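Local atomic coordinates of YchF GTP-binding protein (PDB entry 1NI3), a protein that hydrolyses ATP, and GTP less efficiently, with magnesium as cofactor, and negatively regulates the G2/M transition of the cell cycle. Residues S234-D237 and F238-K242; A281-E284 and C285-N289; K250-I253 and D254-P258; F36-A39 and I40-S43; N275-E278 and E279-I282. All blocks are in the same frame, centred on the assembly; numbering follows the deposited sequence.

All five contacts are local, each joining residues a turn or so apart, and all belong wholly or largely to the OBG-type G domain. Contact 4 lies on the helix that follows the predicted ATP-binding loop, the nearest atoms of its Phe36 side chain and Gly32 being about 5 Å apart. Contact 1 begins right after Met233, another predicted ATP-binding residue. Contacts 2 and 5 share helix 278-287, one at its end and one at its start, with centres about 9 Å apart; Glu284 CG meets Phe276 CE1 at 3.3 Å. Contact 2 also touches contact 1, Leu288 CD1 packing on Leu239 CD1 at 3.6 Å. Contact 3 stands apart, its centre about 22 Å from that of contact 1.

Contact 1: S234-D237 and F238-K242; sequences SERD and FLRQK
With chi1 of -80° the carboxylate of Asp237 swings back beside its own backbone N, while Arg240, its CG wedged between N and carbonyl carbon (chi1 79°), sends an extended chain alongside it. The setting is a single short helix, 235-238, N-capped by Ser234 and closed by a type I beta turn from Phe238 to Gln241. Ser234 OG accepts from Asp237 N at 3.1 Å and gives its own proton to Asp237 OD2, which it meets from above the carboxylate plane. One aspartate therefore faces the cap with one oxygen and the turn with the other. Phe238 N closes the first helical turn on Ser234 O at 2.8 Å. On another flank Glu235 and Leu239 run side by side, OE2 lying 3.4 Å from Leu239 CD1, although the polar end of Glu235 has its main partner in Arg272, a salt bridge. Met233, predicted to bind ATP, immediately precedes this cap. The salt bridge between Asp237 and Arg240 rests on charge alone: Asp237 OD1 lies over one face of the Arg240 guanidinium, 2.8 Å from NH2, with the two planes 90° apart and no N-H aimed at the oxygen.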
loop_
_atom_site.group_PDB
_atom_site.type_symbol
_atom_site.label_atom_id
_atom_site.label_comp_id
_atom_site.label_asym_id
_atom_site.label_seq_id
_atom_site.Cartn_x
_atom_site.Cartn_y
_atom_site.Cartn_z
ATOM N N SER A 234 19.632 -9.915 -8.868
ATOM C CA SER A 234 20.532 -10.776 -8.090
ATOM C C SER A 234 21.290 -10.051 -6.981
ATOM O O SER A 234 21.592 -8.855 -7.103
ATOM C CB SER A 234 21.556 -11.424 -9.004
ATOM O OG SER A 234 22.365 -10.473 -9.661
ATOM N N GLU A 235 21.617 -10.771 -5.909
ATOM C CA GLU A 235 22.336 -10.162 -4.804
ATOM C C GLU A 235 23.528 -9.427 -5.378
ATOM O O GLU A 235 23.773 -8.269 -5.042
ATOM C CB GLU A 235 22.815 -11.212 -3.799
ATOM C CG GLU A 235 23.196 -10.569 -2.472
ATOM C CD GLU A 235 23.774 -11.542 -1.468
ATOM O OE1 GLU A 235 23.240 -12.665 -1.357
ATOM O OE2 GLU A 235 24.757 -11.185 -0.779
ATOM N N ARG A 236 24.253 -10.107 -6.260
ATOM C CA ARG A 236 25.428 -9.544 -6.921
ATOM C C ARG A 236 25.075 -8.181 -7.553
ATOM O O ARG A 236 25.688 -7.171 -7.225
ATOM C CB ARG A 236 25.921 -10.538 -7.987
ATOM C CG ARG A 236 27.201 -10.159 -8.712
ATOM C CD ARG A 236 27.453 -11.088 -9.899
ATOM N NE ARG A 236 28.585 -10.645 -10.702
ATOM C CZ ARG A 236 29.832 -10.601 -10.243
ATOM N NH1 ARG A 236 30.101 -10.983 -8.993
ATOM N NH2 ARG A 236 30.805 -10.140 -11.015
ATOM N N ASP A 237 24.080 -8.141 -8.435
ATOM C CA ASP A 237 23.724 -6.864 -9.035
ATOM C C ASP A 237 23.326 -5.818 -8.008
ATOM O O ASP A 237 23.694 -4.643 -8.126
ATOM C CB ASP A 237 22.587 -7.015 -10.033
ATOM C CG ASP A 237 23.058 -7.518 -11.364
ATOM O OD1 ASP A 237 24.050 -6.961 -11.892
ATOM O OD2 ASP A 237 22.427 -8.460 -11.890
ATOM N N PHE A 238 22.551 -6.240 -7.014
ATOM C CA PHE A 238 22.077 -5.327 -5.970
ATOM C C PHE A 238 23.198 -4.795 -5.085
ATOM O O PHE A 238 23.146 -3.650 -4.646
ATOM C CB PHE A 238 21.037 -6.022 -5.080
ATOM C CG PHE A 238 20.540 -5.172 -3.933
ATOM C CD1 PHE A 238 19.881 -3.969 -4.180
ATOM C CD2 PHE A 238 20.746 -5.564 -2.610
ATOM C CE1 PHE A 238 19.426 -3.165 -3.125
ATOM C CE2 PHE A 238 20.293 -4.764 -1.546
ATOM C CZ PHE A 238 19.637 -3.565 -1.810
ATOM N N LEU A 239 24.209 -5.615 -4.818
ATOM C CA LEU A 239 25.307 -5.173 -3.975
ATOM C C LEU A 239 26.302 -4.291 -4.720
ATOM O O LEU A 239 27.269 -3.821 -4.130
ATOM C CB LEU A 239 26.030 -6.374 -3.360
ATOM C CG LEU A 239 25.284 -7.141 -2.265
ATOM C CD1 LEU A 239 26.171 -8.244 -1.676
ATOM C CD2 LEU A 239 24.866 -6.161 -1.177
ATOM N N ARG A 240 26.076 -4.063 -6.009
ATOM C CA ARG A 240 26.985 -3.214 -6.778
ATOM C C ARG A 240 26.215 -2.078 -7.442
ATOM O O ARG A 240 26.724 -1.409 -8.340
ATOM C CB ARG A 240 27.725 -4.041 -7.834
ATOM C CG ARG A 240 26.913 -4.338 -9.068
ATOM C CD ARG A 240 27.593 -5.375 -9.950
ATOM N NE ARG A 240 26.934 -5.455 -11.254
ATOM C CZ ARG A 240 27.042 -6.480 -12.095
ATOM N NH1 ARG A 240 27.787 -7.530 -11.776
ATOM N NH2 ARG A 240 26.404 -6.454 -13.258
ATOM N N GLN A 241 24.984 -1.878 -6.986
ATOM C CA GLN A 241 24.107 -0.828 -7.484
ATOM C C GLN A 241 24.045 -0.656 -8.991
ATOM O O GLN A 241 23.817 0.451 -9.490
ATOM C CB GLN A 241 24.473 0.501 -6.825
ATOM C CG GLN A 241 24.115 0.558 -5.354
ATOM C CD GLN A 241 24.599 1.823 -4.700
ATOM O OE1 GLN A 241 25.800 2.068 -4.621
ATOM N NE2 GLN A 241 23.665 2.644 -4.231
ATOM N N LYS A 242 24.226 -1.758 -9.713
ATOM C CA LYS A 242 24.190 -1.733 -11.175
ATOM C C LYS A 242 23.494 -2.968 -11.778
ATOM O O LYS A 242 23.837 -4.109 -11.469
ATOM C CB LYS A 242 25.618 -1.612 -11.719
ATOM C CG LYS A 242 26.333 -0.323 -11.279
ATOM C CD LYS A 242 25.524 0.944 -11.613
ATOM C CE LYS A 242 25.358 1.159 -13.118
ATOM N NZ LYS A 242 24.526 2.349 -13.479
#

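Contact 2: A281-E284 and C285-N289; sequences AIEE and CKKLN
Regular helical bonds link Ala281-Glu284 to Cys285-Leu288, with Lys287 N held by Glu283 O at 2.9 Å and Leu288 N by Glu284 O at 3.0 Å. On this frame Glu283, Glu284 and Lys287 form a salt-bridge network at the surface. The Lys287 chain, bent at chi3 (-68°), folds back over the preceding turn and brings NZ between two carboxylates. Glu283, extended and slanting across it, offers OE1 to NZ at 3.5 Å in a weak bond. Glu284 meets the same lysine at about a right angle, and its OE1 lies 3.8 Å from NZ, a long salt bridge. The firmer tie of Glu284 is its other oxygen, OE2, which forms a salt bridge with Arg272 of helix 267-273. That oxygen also passes 3.3 Å from Leu288 CD1, since glutamate and leucine lie alongside each other and point the same way. Were Glu284 an alanine, Arg272 would probably lose one of its two carboxylate partners, keeping Glu235, and Lys287 its long bridge, with a gap opened beside Leu288. The buried Cys285 faces Leu273, packing the helix against helix 267-273; Glu283 and Lys287 are exposed, while Glu284 links their network to Arg272. At the helix end, the positive phi of Asn289 (55°) and two bonds back into the last turn, one of them Asn289 N to Lys286 O at 2.7 Å, make a Schellman motif.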
loop_
_atom_site.group_PDB
_atom_site.type_symbol
_atom_site.label_atom_id
_atom_site.label_comp_id
_atom_site.label_asym_id
_atom_site.label_seq_id
_atom_site.Cartn_x
_atom_site.Cartn_y
_atom_site.Cartn_z
ATOM N N ALA A 281 22.672 -8.538 11.097
ATOM C CA ALA A 281 22.125 -8.076 9.843
ATOM C C ALA A 281 22.748 -6.725 9.505
ATOM O O ALA A 281 23.073 -6.456 8.342
ATOM C CB ALA A 281 20.617 -7.965 9.958
ATOM N N ILE A 282 22.927 -5.886 10.526
ATOM C CA ILE A 282 23.519 -4.567 10.331
ATOM C C ILE A 282 25.000 -4.684 9.996
ATOM O O ILE A 282 25.463 -4.106 9.014
ATOM C CB ILE A 282 23.381 -3.674 11.580
ATOM C CG1 ILE A 282 21.920 -3.601 12.015
ATOM C CG2 ILE A 282 23.887 -2.272 11.270
ATOM C CD1 ILE A 282 21.701 -2.766 13.256
ATOM N N GLU A 283 25.740 -5.434 10.809
ATOM C CA GLU A 283 27.175 -5.619 10.587
ATOM C C GLU A 283 27.450 -6.090 9.157
ATOM O O GLU A 283 28.329 -5.555 8.468
ATOM C CB GLU A 283 27.736 -6.649 11.575
ATOM C CG GLU A 283 29.221 -6.956 11.388
ATOM C CD GLU A 283 29.614 -8.320 11.937
ATOM O OE1 GLU A 283 30.815 -8.670 11.874
ATOM O OE2 GLU A 283 28.722 -9.055 12.418
ATOM N N GLU A 284 26.688 -7.100 8.733
ATOM C CA GLU A 284 26.787 -7.706 7.402
ATOM C C GLU A 284 26.440 -6.668 6.340
ATOM O O GLU A 284 27.101 -6.563 5.302
ATOM C CB GLU A 284 25.815 -8.896 7.315
ATOM C CG GLU A 284 25.662 -9.547 5.931
ATOM C CD GLU A 284 26.895 -10.298 5.478
ATOM O OE1 GLU A 284 27.854 -10.398 6.272
ATOM O OE2 GLU A 284 26.904 -10.794 4.324
ATOM N N CYS A 285 25.390 -5.904 6.614
ATOM C CA CYS A 285 24.942 -4.871 5.705
ATOM C C CYS A 285 26.010 -3.789 5.580
ATOM O O CYS A 285 26.188 -3.212 4.504
ATOM C CB CYS A 285 23.632 -4.270 6.207
ATOM S SG CYS A 285 22.163 -4.974 5.442
ATOM N N LYS A 286 26.727 -3.515 6.674
ATOM C CA LYS A 286 27.774 -2.498 6.636
ATOM C C LYS A 286 28.977 -2.999 5.849
ATOM O O LYS A 286 29.466 -2.307 4.968
ATOM C CB LYS A 286 28.207 -2.087 8.052
ATOM C CG LYS A 286 28.942 -0.732 8.084
ATOM C CD LYS A 286 29.072 -0.149 9.500
ATOM C CE LYS A 286 27.714 0.190 10.124
ATOM N NZ LYS A 286 27.821 0.655 11.543
ATOM N N LYS A 287 29.437 -4.205 6.161
ATOM C CA LYS A 287 30.578 -4.788 5.470
ATOM C C LYS A 287 30.350 -4.829 3.968
ATOM O O LYS A 287 31.269 -4.587 3.195
ATOM C CB LYS A 287 30.860 -6.200 6.002
ATOM C CG LYS A 287 31.364 -6.222 7.457
ATOM C CD LYS A 287 31.734 -7.637 7.961
ATOM C CE LYS A 287 30.506 -8.545 8.110
ATOM N NZ LYS A 287 30.824 -9.903 8.649
ATOM N N LEU A 288 29.122 -5.129 3.554
ATOM C CA LEU A 288 28.783 -5.182 2.130
ATOM C C LEU A 288 28.383 -3.807 1.628
ATOM O O LEU A 288 28.153 -3.598 0.434
ATOM C CB LEU A 288 27.637 -6.161 1.899
ATOM C CG LEU A 288 28.096 -7.613 1.919
ATOM C CD1 LEU A 288 26.902 -8.546 1.866
ATOM C CD2 LEU A 288 29.020 -7.839 0.736
ATOM N N ASN A 289 28.307 -2.873 2.563
ATOM C CA ASN A 289 27.931 -1.512 2.255
ATOM C C ASN A 289 26.604 -1.451 1.526
ATOM O O ASN A 289 26.537 -1.105 0.341
ATOM C CB ASN A 289 29.004 -0.833 1.411
ATOM C CG ASN A 289 28.659 0.607 1.105
ATOM O OD1 ASN A 289 28.443 1.409 2.017
ATOM N ND2 ASN A 289 28.593 0.946 -0.181
#

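Contact 3: K250-I253 and D254-P258; sequences KKWI and DENSP
The amide of Asn256 lies over one face of the Trp252 ring, its plane only 25° from that of the indole. Here helix 246-254 gives out, on the beta-alpha-beta crossover that links the parallel strands 227-232 and 262-265 of the G domain. Asn256 CB stands 3.4 Å from the centroid of the six-membered ring in a CH-pi contact, just 11° off the normal, and ND2 sits over the middle of the indole, 3.1 Å from Trp252 CE2. The same amide nitrogen donates to Trp252 O at 2.8 Å, so tryptophan supplies both the ring that supports the asparagine and the carbonyl that fixes its rotation. That carbonyl also accepts from Glu255 N at 2.9 Å, the two donors arriving from opposite faces of its plane. The pair is positioned by helix 140-168: CG of Trp252, anti to the backbone N (chi1 -173°), directs the indole onto Ile141, Leu144, Ser145 and Val148. Replacing Trp252 by an alanine would probably strip Asn256 of the ring face beneath it, leaving it held mainly by the carbonyl bond, and open a gap toward helix 140-168. Farther out, the buried Ile253 packs on Tyr229 and Leu262 of the two flanking strands. Along the last turn Asp254 N bonds to Lys250 O at 3.3 Å, and beyond Asn256 the chain is tied by a hydrogen bond from Ser257 OG to Asp260 OD2.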
loop_
_atom_site.group_PDB
_atom_site.type_symbol
_atom_site.label_atom_id
_atom_site.label_comp_id
_atom_site.label_asym_id
_atom_site.label_seq_id
_atom_site.Cartn_x
_atom_site.Cartn_y
_atom_site.Cartn_z
ATOM N N LYS A 250 13.438 1.558 -15.875
ATOM C CA LYS A 250 13.199 2.890 -15.341
ATOM C C LYS A 250 12.462 3.772 -16.344
ATOM O O LYS A 250 11.347 4.228 -16.088
ATOM C CB LYS A 250 14.530 3.538 -14.933
ATOM C CG LYS A 250 14.371 4.886 -14.248
ATOM C CD LYS A 250 15.662 5.353 -13.589
ATOM C CE LYS A 250 15.523 6.785 -13.074
ATOM N NZ LYS A 250 14.357 6.939 -12.153
ATOM N N LYS A 251 13.083 3.988 -17.498
ATOM C CA LYS A 251 12.489 4.828 -18.535
ATOM C C LYS A 251 11.088 4.393 -18.924
ATOM O O LYS A 251 10.171 5.209 -18.995
ATOM C CB LYS A 251 13.378 4.866 -19.786
ATOM C CG LYS A 251 13.107 6.096 -20.641
ATOM C CD LYS A 251 14.229 6.405 -21.617
ATOM C CE LYS A 251 14.090 7.832 -22.137
ATOM N NZ LYS A 251 15.232 8.264 -22.993
ATOM N N TRP A 252 10.926 3.104 -19.180
ATOM C CA TRP A 252 9.627 2.575 -19.545
ATOM C C TRP A 252 8.585 3.111 -18.595
ATOM O O TRP A 252 7.520 3.567 -19.015
ATOM C CB TRP A 252 9.605 1.063 -19.438
ATOM C CG TRP A 252 8.342 0.482 -19.956
ATOM C CD1 TRP A 252 8.127 0.017 -21.213
ATOM C CD2 TRP A 252 7.100 0.311 -19.248
ATOM N NE1 TRP A 252 6.833 -0.438 -21.343
ATOM C CE2 TRP A 252 6.182 -0.269 -20.150
ATOM C CE3 TRP A 252 6.675 0.593 -17.941
ATOM C CZ2 TRP A 252 4.868 -0.577 -19.793
ATOM C CZ3 TRP A 252 5.363 0.285 -17.586
ATOM C CH2 TRP A 252 4.479 -0.293 -18.510
ATOM N N ILE A 253 8.892 3.030 -17.305
ATOM C CA ILE A 253 7.961 3.497 -16.285
ATOM C C ILE A 253 7.552 4.941 -16.518
ATOM O O ILE A 253 6.369 5.277 -16.455
ATOM C CB ILE A 253 8.565 3.385 -14.876
ATOM C CG1 ILE A 253 8.540 1.919 -14.410
ATOM C CG2 ILE A 253 7.792 4.272 -13.912
ATOM C CD1 ILE A 253 9.063 1.699 -13.010
ATOM N N ASP A 254 8.544 5.784 -16.791
ATOM C CA ASP A 254 8.330 7.207 -17.036
ATOM C C ASP A 254 7.492 7.460 -18.284
ATOM O O ASP A 254 6.954 8.548 -18.470
ATOM C CB ASP A 254 9.676 7.917 -17.189
ATOM C CG ASP A 254 10.564 7.747 -15.977
ATOM O OD1 ASP A 254 10.180 8.215 -14.882
ATOM O OD2 ASP A 254 11.649 7.144 -16.117
ATOM N N GLU A 255 7.379 6.455 -19.140
ATOM C CA GLU A 255 6.617 6.616 -20.362
ATOM C C GLU A 255 5.410 5.693 -20.434
ATOM O O GLU A 255 4.956 5.359 -21.526
ATOM C CB GLU A 255 7.534 6.368 -21.564
ATOM C CG GLU A 255 8.663 7.380 -21.730
ATOM C CD GLU A 255 9.753 6.897 -22.678
ATOM O OE1 GLU A 255 9.417 6.405 -23.778
ATOM O OE2 GLU A 255 10.949 7.018 -22.326
ATOM N N ASN A 256 4.886 5.273 -19.289
ATOM C CA ASN A 256 3.742 4.367 -19.308
ATOM C C ASN A 256 2.976 4.381 -18.001
ATOM O O ASN A 256 1.763 4.153 -17.960
ATOM C CB ASN A 256 4.219 2.945 -19.579
ATOM C CG ASN A 256 4.725 2.763 -20.993
ATOM O OD1 ASN A 256 3.942 2.751 -21.942
ATOM N ND2 ASN A 256 6.043 2.648 -21.146
ATOM N N SER A 257 3.705 4.635 -16.927
ATOM C CA SER A 257 3.114 4.693 -15.611
ATOM C C SER A 257 4.024 5.611 -14.830
ATOM O O SER A 257 4.781 5.173 -13.968
ATOM C CB SER A 257 3.082 3.305 -14.983
ATOM O OG SER A 257 1.903 3.153 -14.211
ATOM N N PRO A 258 3.968 6.910 -15.143
ATOM C CA PRO A 258 4.791 7.917 -14.477
ATOM C C PRO A 258 4.387 8.159 -13.034
ATOM O O PRO A 258 3.224 7.997 -12.669
ATOM C CB PRO A 258 4.590 9.141 -15.352
ATOM C CG PRO A 258 3.167 8.986 -15.793
ATOM C CD PRO A 258 3.100 7.529 -16.163
#

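Contact 4: F36-A39 and I40-S43; sequences FFRA and ITKS
Ala39 O is gripped from the next turn by Ser43 N at 2.9 Å and, weakly, by Lys42 N. Ser43 also reaches the following carbonyl: its OG donates to Ile40 O at 2.9 Å, in the carbonyl plane and on a lone pair, while its N shares the same oxygen at 3.1 Å. Backbone and hydroxyl of Ser43 together thus take up Ile40 O where helix 33-42 ends. Before that, two aromatic rings each receive a branch from four residues on. Ile40 CD1 stands over one face of the Phe36 ring, 3.9 Å from its centroid and offset toward the rim, a CH-pi contact. Thr41 CG2 does the same to Phe37, 3.8 Å from the ring centroid, the two side chains crossing at about a right angle. With OG1 of Thr41 between backbone N and carbonyl carbon (chi1 63°), the methyl turns to Phe37 and the hydroxyl toward Arg38 O, though that bond is modelled so short that its exact geometry is doubtful. This is the helix that follows the predicted ATP-binding loop, whose Ser34 probably binds magnesium, as in relatives. Phe37 and Thr41 pack on Ala61 and Ile40 on Val63, both of strand 60-65. Phe36 touches Val267 of helix 267-273 and Ile297 of helix 294-304, and Ala39 meets Glu271; the P-loop helix thus lies between strand 60-65 and helices 267-273 and 294-304.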
loop_
_atom_site.group_PDB
_atom_site.type_symbol
_atom_site.label_atom_id
_atom_site.label_comp_id
_atom_site.label_asym_id
_atom_site.label_seq_id
_atom_site.Cartn_x
_atom_site.Cartn_y
_atom_site.Cartn_z
ATOM N N PHE A 36 9.695 -13.814 -2.282
ATOM C CA PHE A 36 9.649 -12.476 -1.710
ATOM C C PHE A 36 8.718 -12.484 -0.519
ATOM O O PHE A 36 9.030 -11.921 0.533
ATOM C CB PHE A 36 9.149 -11.455 -2.736
ATOM C CG PHE A 36 9.041 -10.057 -2.183
ATOM C CD1 PHE A 36 10.121 -9.475 -1.522
ATOM C CD2 PHE A 36 7.858 -9.324 -2.301
ATOM C CE1 PHE A 36 10.015 -8.181 -0.960
ATOM C CE2 PHE A 36 7.737 -8.029 -1.747
ATOM C CZ PHE A 36 8.817 -7.456 -1.084
ATOM N N PHE A 37 7.572 -13.129 -0.697
ATOM C CA PHE A 37 6.585 -13.225 0.367
ATOM C C PHE A 37 7.143 -13.993 1.565
ATOM O O PHE A 37 7.146 -13.489 2.692
ATOM C CB PHE A 37 5.333 -13.932 -0.135
ATOM C CG PHE A 37 4.230 -13.964 0.862
ATOM C CD1 PHE A 37 3.420 -12.854 1.052
ATOM C CD2 PHE A 37 4.029 -15.082 1.650
ATOM C CE1 PHE A 37 2.414 -12.863 2.020
ATOM C CE2 PHE A 37 3.033 -15.103 2.616
ATOM C CZ PHE A 37 2.227 -13.989 2.801
ATOM N N ARG A 38 7.628 -15.207 1.316
ATOM C CA ARG A 38 8.185 -16.016 2.393
ATOM C C ARG A 38 9.269 -15.233 3.131
ATOM O O ARG A 38 9.450 -15.394 4.336
ATOM C CB ARG A 38 8.751 -17.333 1.847
ATOM C CG ARG A 38 9.086 -18.355 2.943
ATOM C CD ARG A 38 9.898 -19.533 2.417
ATOM N NE ARG A 38 9.123 -20.372 1.508
ATOM C CZ ARG A 38 8.165 -21.212 1.892
ATOM N NH1 ARG A 38 7.860 -21.333 3.179
ATOM N NH2 ARG A 38 7.510 -21.937 0.991
ATOM N N ALA A 39 9.986 -14.388 2.397
ATOM C CA ALA A 39 11.054 -13.553 2.965
ATOM C C ALA A 39 10.463 -12.567 3.970
ATOM O O ALA A 39 10.935 -12.444 5.106
ATOM C CB ALA A 39 11.756 -12.783 1.859
ATOM N N ILE A 40 9.442 -11.844 3.524
ATOM C CA ILE A 40 8.768 -10.881 4.367
ATOM C C ILE A 40 8.317 -11.590 5.639
ATOM O O ILE A 40 8.673 -11.196 6.742
ATOM C CB ILE A 40 7.542 -10.301 3.652
ATOM C CG1 ILE A 40 7.975 -9.502 2.436
ATOM C CG2 ILE A 40 6.772 -9.430 4.595
ATOM C CD1 ILE A 40 6.808 -8.987 1.635
ATOM N N THR A 41 7.526 -12.636 5.466
ATOM C CA THR A 41 7.002 -13.424 6.574
ATOM C C THR A 41 8.108 -13.915 7.507
ATOM O O THR A 41 7.874 -14.161 8.691
ATOM C CB THR A 41 6.274 -14.657 6.047
ATOM O OG1 THR A 41 7.203 -15.492 5.338
ATOM C CG2 THR A 41 5.170 -14.241 5.081
ATOM N N LYS A 42 9.314 -14.061 6.964
ATOM C CA LYS A 42 10.469 -14.558 7.720
ATOM C C LYS A 42 11.340 -13.522 8.443
ATOM O O LYS A 42 12.032 -13.867 9.395
ATOM C CB LYS A 42 11.350 -15.393 6.782
ATOM C CG LYS A 42 11.980 -16.626 7.439
ATOM C CD LYS A 42 10.929 -17.691 7.794
ATOM C CE LYS A 42 11.558 -18.976 8.372
ATOM N NZ LYS A 42 10.562 -20.026 8.791
ATOM N N SER A 43 11.321 -12.271 7.991
ATOM C CA SER A 43 12.132 -11.226 8.606
ATOM C C SER A 43 11.563 -10.821 9.954
ATOM O O SER A 43 10.572 -11.385 10.415
ATOM C CB SER A 43 12.161 -9.995 7.726
ATOM O OG SER A 43 10.845 -9.521 7.539
#

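Contact 5: N275-E278 and E279-I282; sequences NFTE and EEAI
Thr277 and Glu280 cross obliquely at the start of helix 278-287, each side chain turned toward the other's backbone. Glu280 has CG beside its own N (chi1 -64°) and an extended chain, which carries the carboxylate back to the residue before the helix. There OE1 accepts from Thr277 N at 3.2 Å, using its anti lone pair, with a nearly straight N-H approach of 168°. In return, Thr277 OG1 accepts from Glu280 N, also at 3.2 Å. A further bond, weak, runs from Thr277 OG1 to Glu280 OE1 at 3.3 Å, so this carboxylate oxygen holds both the amide and the hydroxyl of the cap residue. Phe276 approaches differently: its side chain crosses that of Glu280 at about a right angle, ring and carboxylate planes 70° apart, with CD2 4.0 Å from OE1. Its CB meets Ala281 CB at 3.9 Å, a small apolar touch spanning the cap. Behind it Ala281 N closes the first turn on Thr277 O at 2.7 Å. The reciprocal bonds of Thr277 and Glu280 are those of a capping box, and Phe276 and Ala281 hold the flanking positions of a hydrophobic staple, the classic pairing at a helix N-terminus.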
loop_
_atom_site.group_PDB
_atom_site.type_symbol
_atom_site.label_atom_id
_atom_site.label_comp_id
_atom_site.label_asym_id
_atom_site.label_seq_id
_atom_site.Cartn_x
_atom_site.Cartn_y
_atom_site.Cartn_z
ATOM N N ASN A 275 18.507 -14.532 7.899
ATOM C CA ASN A 275 19.261 -15.538 8.658
ATOM C C ASN A 275 20.129 -14.864 9.689
ATOM O O ASN A 275 20.846 -15.511 10.447
ATOM C CB ASN A 275 20.149 -16.367 7.735
ATOM C CG ASN A 275 19.362 -17.075 6.672
ATOM O OD1 ASN A 275 18.464 -17.852 6.977
ATOM N ND2 ASN A 275 19.692 -16.815 5.414
ATOM N N PHE A 276 20.073 -13.547 9.702
ATOM C CA PHE A 276 20.873 -12.800 10.640
ATOM C C PHE A 276 20.000 -12.133 11.673
ATOM O O PHE A 276 18.840 -11.806 11.418
ATOM C CB PHE A 276 21.693 -11.764 9.891
ATOM C CG PHE A 276 22.826 -12.348 9.107
ATOM C CD1 PHE A 276 23.203 -11.798 7.889
ATOM C CD2 PHE A 276 23.540 -13.430 9.606
ATOM C CE1 PHE A 276 24.289 -12.294 7.177
ATOM C CE2 PHE A 276 24.629 -13.938 8.908
ATOM C CZ PHE A 276 25.000 -13.364 7.678
ATOM N N THR A 277 20.571 -11.953 12.853
ATOM C CA THR A 277 19.873 -11.309 13.939
ATOM C C THR A 277 19.859 -9.831 13.591
ATOM O O THR A 277 20.683 -9.366 12.802
ATOM C CB THR A 277 20.612 -11.532 15.256
ATOM O OG1 THR A 277 21.901 -10.915 15.185
ATOM C CG2 THR A 277 20.798 -13.021 15.510
ATOM N N GLU A 278 18.910 -9.102 14.166
ATOM C CA GLU A 278 18.767 -7.674 13.912
ATOM C C GLU A 278 20.130 -6.979 13.902
ATOM O O GLU A 278 20.381 -6.079 13.094
ATOM C CB GLU A 278 17.895 -7.039 14.993
ATOM C CG GLU A 278 16.644 -7.829 15.367
ATOM C CD GLU A 278 15.648 -7.001 16.166
ATOM O OE1 GLU A 278 14.712 -7.588 16.755
ATOM O OE2 GLU A 278 15.789 -5.757 16.188
ATOM N N GLU A 279 21.003 -7.404 14.814
ATOM C CA GLU A 279 22.347 -6.842 14.953
ATOM C C GLU A 279 23.232 -7.257 13.770
ATOM O O GLU A 279 23.614 -6.424 12.948
ATOM C CB GLU A 279 22.963 -7.327 16.278
ATOM C CG GLU A 279 24.009 -6.396 16.903
ATOM C CD GLU A 279 24.343 -6.749 18.355
ATOM O OE1 GLU A 279 24.962 -7.811 18.589
ATOM O OE2 GLU A 279 23.976 -5.966 19.263
ATOM N N GLU A 280 23.550 -8.551 13.708
ATOM C CA GLU A 280 24.381 -9.141 12.657
ATOM C C GLU A 280 23.979 -8.643 11.289
ATOM O O GLU A 280 24.821 -8.400 10.420
ATOM C CB GLU A 280 24.231 -10.657 12.642
ATOM C CG GLU A 280 24.701 -11.359 13.882
ATOM C CD GLU A 280 24.540 -12.854 13.787
ATOM O OE1 GLU A 280 23.398 -13.308 13.561
ATOM O OE2 GLU A 280 25.550 -13.579 13.925
ATOM N N ALA A 281 22.672 -8.538 11.097
ATOM C CA ALA A 281 22.125 -8.076 9.843
ATOM C C ALA A 281 22.748 -6.725 9.505
ATOM O O ALA A 281 23.073 -6.456 8.342
ATOM C CB ALA A 281 20.617 -7.965 9.958
ATOM N N ILE A 282 22.927 -5.886 10.526
ATOM C CA ILE A 282 23.519 -4.567 10.331
ATOM C C ILE A 282 25.000 -4.684 9.996
ATOM O O ILE A 282 25.463 -4.106 9.014
ATOM C CB ILE A 282 23.381 -3.674 11.580
ATOM C CG1 ILE A 282 21.920 -3.601 12.015
ATOM C CG2 ILE A 282 23.887 -2.272 11.270
ATOM C CD1 ILE A 282 21.701 -2.766 13.256
#